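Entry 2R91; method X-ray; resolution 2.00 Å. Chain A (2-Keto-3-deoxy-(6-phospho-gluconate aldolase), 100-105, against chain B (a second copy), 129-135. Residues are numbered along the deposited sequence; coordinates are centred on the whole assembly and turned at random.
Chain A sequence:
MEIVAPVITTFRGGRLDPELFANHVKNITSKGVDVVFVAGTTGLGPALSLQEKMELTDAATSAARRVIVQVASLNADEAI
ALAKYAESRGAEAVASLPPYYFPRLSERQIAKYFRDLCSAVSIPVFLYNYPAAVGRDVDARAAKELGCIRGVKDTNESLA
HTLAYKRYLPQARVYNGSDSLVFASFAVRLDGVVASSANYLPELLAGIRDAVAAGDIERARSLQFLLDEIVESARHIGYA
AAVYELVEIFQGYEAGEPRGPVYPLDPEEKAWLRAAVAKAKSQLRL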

ATOM      1  N   TYR A 100       9.996   9.961  12.015  1.00 18.43           N
ATOM      2  CA  TYR A 100       8.945   9.993  11.000  1.00 18.44           C
ATOM      3  C   TYR A 100       9.316  10.938   9.839  1.00 17.46           C
ATOM      4  O   TYR A 100      10.447  11.449   9.763  1.00 17.02           O
ATOM      5  N   TYR A 101       8.374  11.116   8.923  1.00 16.84           N
ATOM      6  CA  TYR A 101       8.558  11.865   7.681  1.00 17.54           C
ATOM      7  C   TYR A 101       9.562  11.244   6.658  1.00 18.23           C
ATOM      8  O   TYR A 101       9.180  10.854   5.562  1.00 17.23           O
ATOM      9  N   PHE A 102      10.843  11.162   7.024  1.00 18.27           N
ATOM     10  CA  PHE A 102      11.884  10.740   6.097  1.00 18.83           C
ATOM     11  C   PHE A 102      11.741   9.283   5.715  1.00 21.13           C
ATOM     12  O   PHE A 102      11.716   8.431   6.585  1.00 21.06           O
ATOM     13  N   PRO A 103      11.615   9.001   4.414  1.00 23.43           N
ATOM     14  CA  PRO A 103      11.502   7.607   3.974  1.00 26.56           C
ATOM     15  C   PRO A 103      12.870   6.958   4.026  1.00 28.48           C
ATOM     16  O   PRO A 103      13.892   7.612   3.815  1.00 30.58           O
ATOM     17  N   ARG A 104      12.905   5.687   4.360  1.00 30.56           N
ATOM     18  CA  ARG A 104      14.132   4.937   4.207  1.00 34.24           C
ATOM     19  C   ARG A 104      15.331   5.442   5.030  1.00 31.48           C
ATOM     20  O   ARG A 104      16.462   5.421   4.553  1.00 31.80           O
ATOM     21  N   LEU A 105      15.087   5.866   6.264  1.00 27.83           N
ATOM     22  CA  LEU A 105      16.153   5.923   7.247  1.00 24.40           C
ATOM     23  C   LEU A 105      16.630   4.473   7.434  1.00 24.13           C
ATOM     24  O   LEU A 105      15.899   3.540   7.121  1.00 23.94           O
TER
ATOM     25  N   ASN B 129       5.255  18.072  -4.015  1.00 20.22           N
ATOM     26  CA  ASN B 129       4.477  16.864  -3.790  1.00 19.54           C
ATOM     27  C   ASN B 129       5.455  15.693  -3.630  1.00 20.15           C
ATOM     28  O   ASN B 129       6.392  15.535  -4.428  1.00 19.35           O
ATOM     29  N   TYR B 130       5.266  14.902  -2.572  1.00 19.66           N
ATOM     30  CA  TYR B 130       6.161  13.809  -2.246  1.00 19.89           C
ATOM     31  C   TYR B 130       5.350  12.778  -1.466  1.00 19.96           C
ATOM     32  O   TYR B 130       5.539  12.598  -0.254  1.00 19.33           O
ATOM     33  N   PRO B 131       4.407  12.101  -2.153  1.00 20.82           N
ATOM     34  CA  PRO B 131       3.454  11.235  -1.426  1.00 20.67           C
ATOM     35  C   PRO B 131       4.092  10.201  -0.499  1.00 20.88           C
ATOM     36  O   PRO B 131       3.546   9.934   0.572  1.00 21.80           O
ATOM     37  N   ALA B 132       5.241   9.641  -0.869  1.00 20.89           N
ATOM     38  CA  ALA B 132       5.880   8.625  -0.023  1.00 21.03           C
ATOM     39  C   ALA B 132       6.308   9.171   1.349  1.00 22.05           C
ATOM     40  O   ALA B 132       6.305   8.456   2.357  1.00 21.98           O
ATOM     41  N   ALA B 133       6.725  10.426   1.385  1.00 20.32           N
ATOM     42  CA  ALA B 133       7.150  11.023   2.636  1.00 18.88           C
ATOM     43  C   ALA B 133       5.985  11.736   3.339  1.00 18.10           C
ATOM     44  O   ALA B 133       5.898  11.700   4.557  1.00 18.97           O
ATOM     45  N   VAL B 134       5.109  12.393   2.573  1.00 17.71           N
ATOM     46  CA  VAL B 134       4.033  13.213   3.133  1.00 18.53           C
ATOM     47  C   VAL B 134       2.870  12.367   3.674  1.00 20.30           C
ATOM     48  O   VAL B 134       2.229  12.741   4.663  1.00 19.07           O
ATOM     49  N   GLY B 135       2.601  11.246   2.994  1.00 20.88           N
ATOM     50  CA  GLY B 135       1.493  10.369   3.364  1.00 21.84           C
ATOM     51  C   GLY B 135       0.177  10.735   2.683  1.00 22.49           C
ATOM     52  O   GLY B 135      -0.851  10.135   2.980  1.00 24.07           O
TER

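The two stretches meet through side-chain packing, with no hydrogen bond between them. The contact centres on A133(B), which sits in the short helix 131-134 and directs its CB toward chain A. Its methyl lies over one face of the Y101(A) ring, 3.9 Å from A133(B) CB to the Y101(A) ring centroid and 28° off the normal, a CH-pi contact. The closest side-chain approach of this pair is Y101(A) CZ to A133(B) CB, 3.6 Å.

The CA-to-CB bond of Y101(A) points sideways. Its chi1 is t (-176°) and chi2 is 76°, and this conformation carries the ring toward chain B, so the end of the side chain comes nearer than its base. Y101(A) CD1 is 3.5 Å from A133(B) O. Y101(A) CE1 reaches V134(B) CG2 at 4.4 Å, a looser apolar contact, although the CB of V134(B) points away. Y101(A) OH lies 4.0 Å from Y130(B) CD2; its hydrogen bond is made elsewhere in the structure.

P103(A) points toward chain B with a C-gamma exo ring. P103(A) CG is 3.7 Å from A133(B) CB, so the same methyl meets both the tyrosine and the proline. P103(A) CG also lies 4.1 Å from Y130(B) CZ and 3.7 Å from Y130(B) OH.

Y130(B), at the N-cap position, also points toward chain A. Its chi1 is t (-166°) and chi2 is -14°. This extends the ring from the helix start toward P103(A).

R104(A) is marginal. Its m, t, m chain, with chi4 at -125°, brings R104(A) NH2 to 4.3 Å from Y130(B) OH, and no hydrogen bond forms. F102(A), with chi1 m, points away and makes no contact with the chain B stretch. G135(B) has positive phi, where a CB would jam against the preceding carbonyl O.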

ATOM      1  CB  TYR A 100       7.606  10.411  11.649  1.00 19.19           C
ATOM      2  CG  TYR A 100       7.710  11.662  12.542  1.00 19.87           C
ATOM      3  CD1 TYR A 100       7.487  12.931  12.014  1.00 19.56           C
ATOM      4  CD2 TYR A 100       7.997  11.558  13.906  1.00 20.30           C
ATOM      5  CE1 TYR A 100       7.580  14.091  12.820  1.00 20.50           C
ATOM      6  CE2 TYR A 100       8.088  12.697  14.712  1.00 20.34           C
ATOM      7  CZ  TYR A 100       7.883  13.956  14.154  1.00 20.39           C
ATOM      8  OH  TYR A 100       7.956  15.078  14.943  1.00 21.55           O
ATOM      9  CB  TYR A 101       8.896  13.378   7.933  1.00 16.65           C
ATOM     10  CG  TYR A 101       8.970  14.033   6.595  1.00 16.56           C
ATOM     11  CD1 TYR A 101       7.797  14.319   5.899  1.00 16.64           C
ATOM     12  CD2 TYR A 101      10.201  14.254   5.959  1.00 17.38           C
ATOM     13  CE1 TYR A 101       7.831  14.864   4.608  1.00 17.19           C
ATOM     14  CE2 TYR A 101      10.252  14.753   4.643  1.00 16.63           C
ATOM     15  CZ  TYR A 101       9.057  15.079   3.998  1.00 17.34           C
ATOM     16  OH  TYR A 101       9.044  15.551   2.714  1.00 17.27           O
ATOM     17  CB  PHE A 102      13.272  11.006   6.692  1.00 19.09           C
ATOM     18  CG  PHE A 102      13.531  12.485   6.956  1.00 18.50           C
ATOM     19  CD1 PHE A 102      13.883  13.332   5.909  1.00 19.40           C
ATOM     20  CD2 PHE A 102      13.375  13.019   8.227  1.00 18.90           C
ATOM     21  CE1 PHE A 102      14.082  14.712   6.147  1.00 20.18           C
ATOM     22  CE2 PHE A 102      13.560  14.363   8.474  1.00 18.59           C
ATOM     23  CZ  PHE A 102      13.921  15.224   7.434  1.00 18.84           C
ATOM     24  CB  PRO A 103      11.021   7.724   2.504  1.00 26.19           C
ATOM     25  CG  PRO A 103      10.623   9.166   2.306  1.00 26.22           C
ATOM     26  CD  PRO A 103      11.479   9.945   3.291  1.00 24.70           C
ATOM     27  CB  ARG A 104      14.501   4.848   2.716  1.00 36.26           C
ATOM     28  CG  ARG A 104      13.522   3.992   1.885  1.00 40.37           C
ATOM     29  CD  ARG A 104      13.973   3.942   0.413  1.00 41.84           C
ATOM     30  NE  ARG A 104      13.996   5.290  -0.164  1.00 46.97           N
ATOM     31  CZ  ARG A 104      13.343   5.655  -1.264  1.00 47.90           C
ATOM     32  NH1 ARG A 104      12.644   4.763  -1.968  1.00 48.80           N
ATOM     33  NH2 ARG A 104      13.428   6.916  -1.677  1.00 48.46           N
ATOM     34  CB  LEU A 105      15.626   6.509   8.559  1.00 22.47           C
ATOM     35  CG  LEU A 105      15.096   7.957   8.449  1.00 21.65           C
ATOM     36  CD1 LEU A 105      14.622   8.452   9.780  1.00 21.91           C
ATOM     37  CD2 LEU A 105      16.165   8.910   7.922  1.00 22.03           C
TER
ATOM     38  CB  ASN B 129       3.495  16.652  -4.960  1.00 19.40           C
ATOM     39  CG  ASN B 129       2.413  15.623  -4.648  1.00 20.63           C
ATOM     40  OD1 ASN B 129       1.627  15.794  -3.719  1.00 20.76           O
ATOM     41  ND2 ASN B 129       2.382  14.543  -5.421  1.00 20.15           N
ATOM     42  CB  TYR B 130       7.344  14.322  -1.408  1.00 20.59           C
ATOM     43  CG  TYR B 130       8.490  13.339  -1.290  1.00 21.01           C
ATOM     44  CD1 TYR B 130       8.336  11.997  -1.641  1.00 21.12           C
ATOM     45  CD2 TYR B 130       9.732  13.755  -0.810  1.00 20.78           C
ATOM     46  CE1 TYR B 130       9.402  11.094  -1.509  1.00 21.83           C
ATOM     47  CE2 TYR B 130      10.781  12.884  -0.698  1.00 21.85           C
ATOM     48  CZ  TYR B 130      10.620  11.566  -1.022  1.00 21.82           C
ATOM     49  OH  TYR B 130      11.706  10.747  -0.913  1.00 22.61           O
ATOM     50  CB  PRO B 131       2.662  10.550  -2.557  1.00 21.90           C
ATOM     51  CG  PRO B 131       2.762  11.552  -3.745  1.00 20.43           C
ATOM     52  CD  PRO B 131       4.159  12.118  -3.615  1.00 20.68           C
ATOM     53  CB  ALA B 132       7.062   8.035  -0.723  1.00 23.08           C
ATOM     54  CB  ALA B 133       8.292  12.007   2.368  1.00 17.21           C
ATOM     55  CB  VAL B 134       3.505  14.190   2.052  1.00 18.75           C
ATOM     56  CG1 VAL B 134       2.271  15.003   2.537  1.00 17.63           C
ATOM     57  CG2 VAL B 134       4.643  15.129   1.621  1.00 18.17           C
TER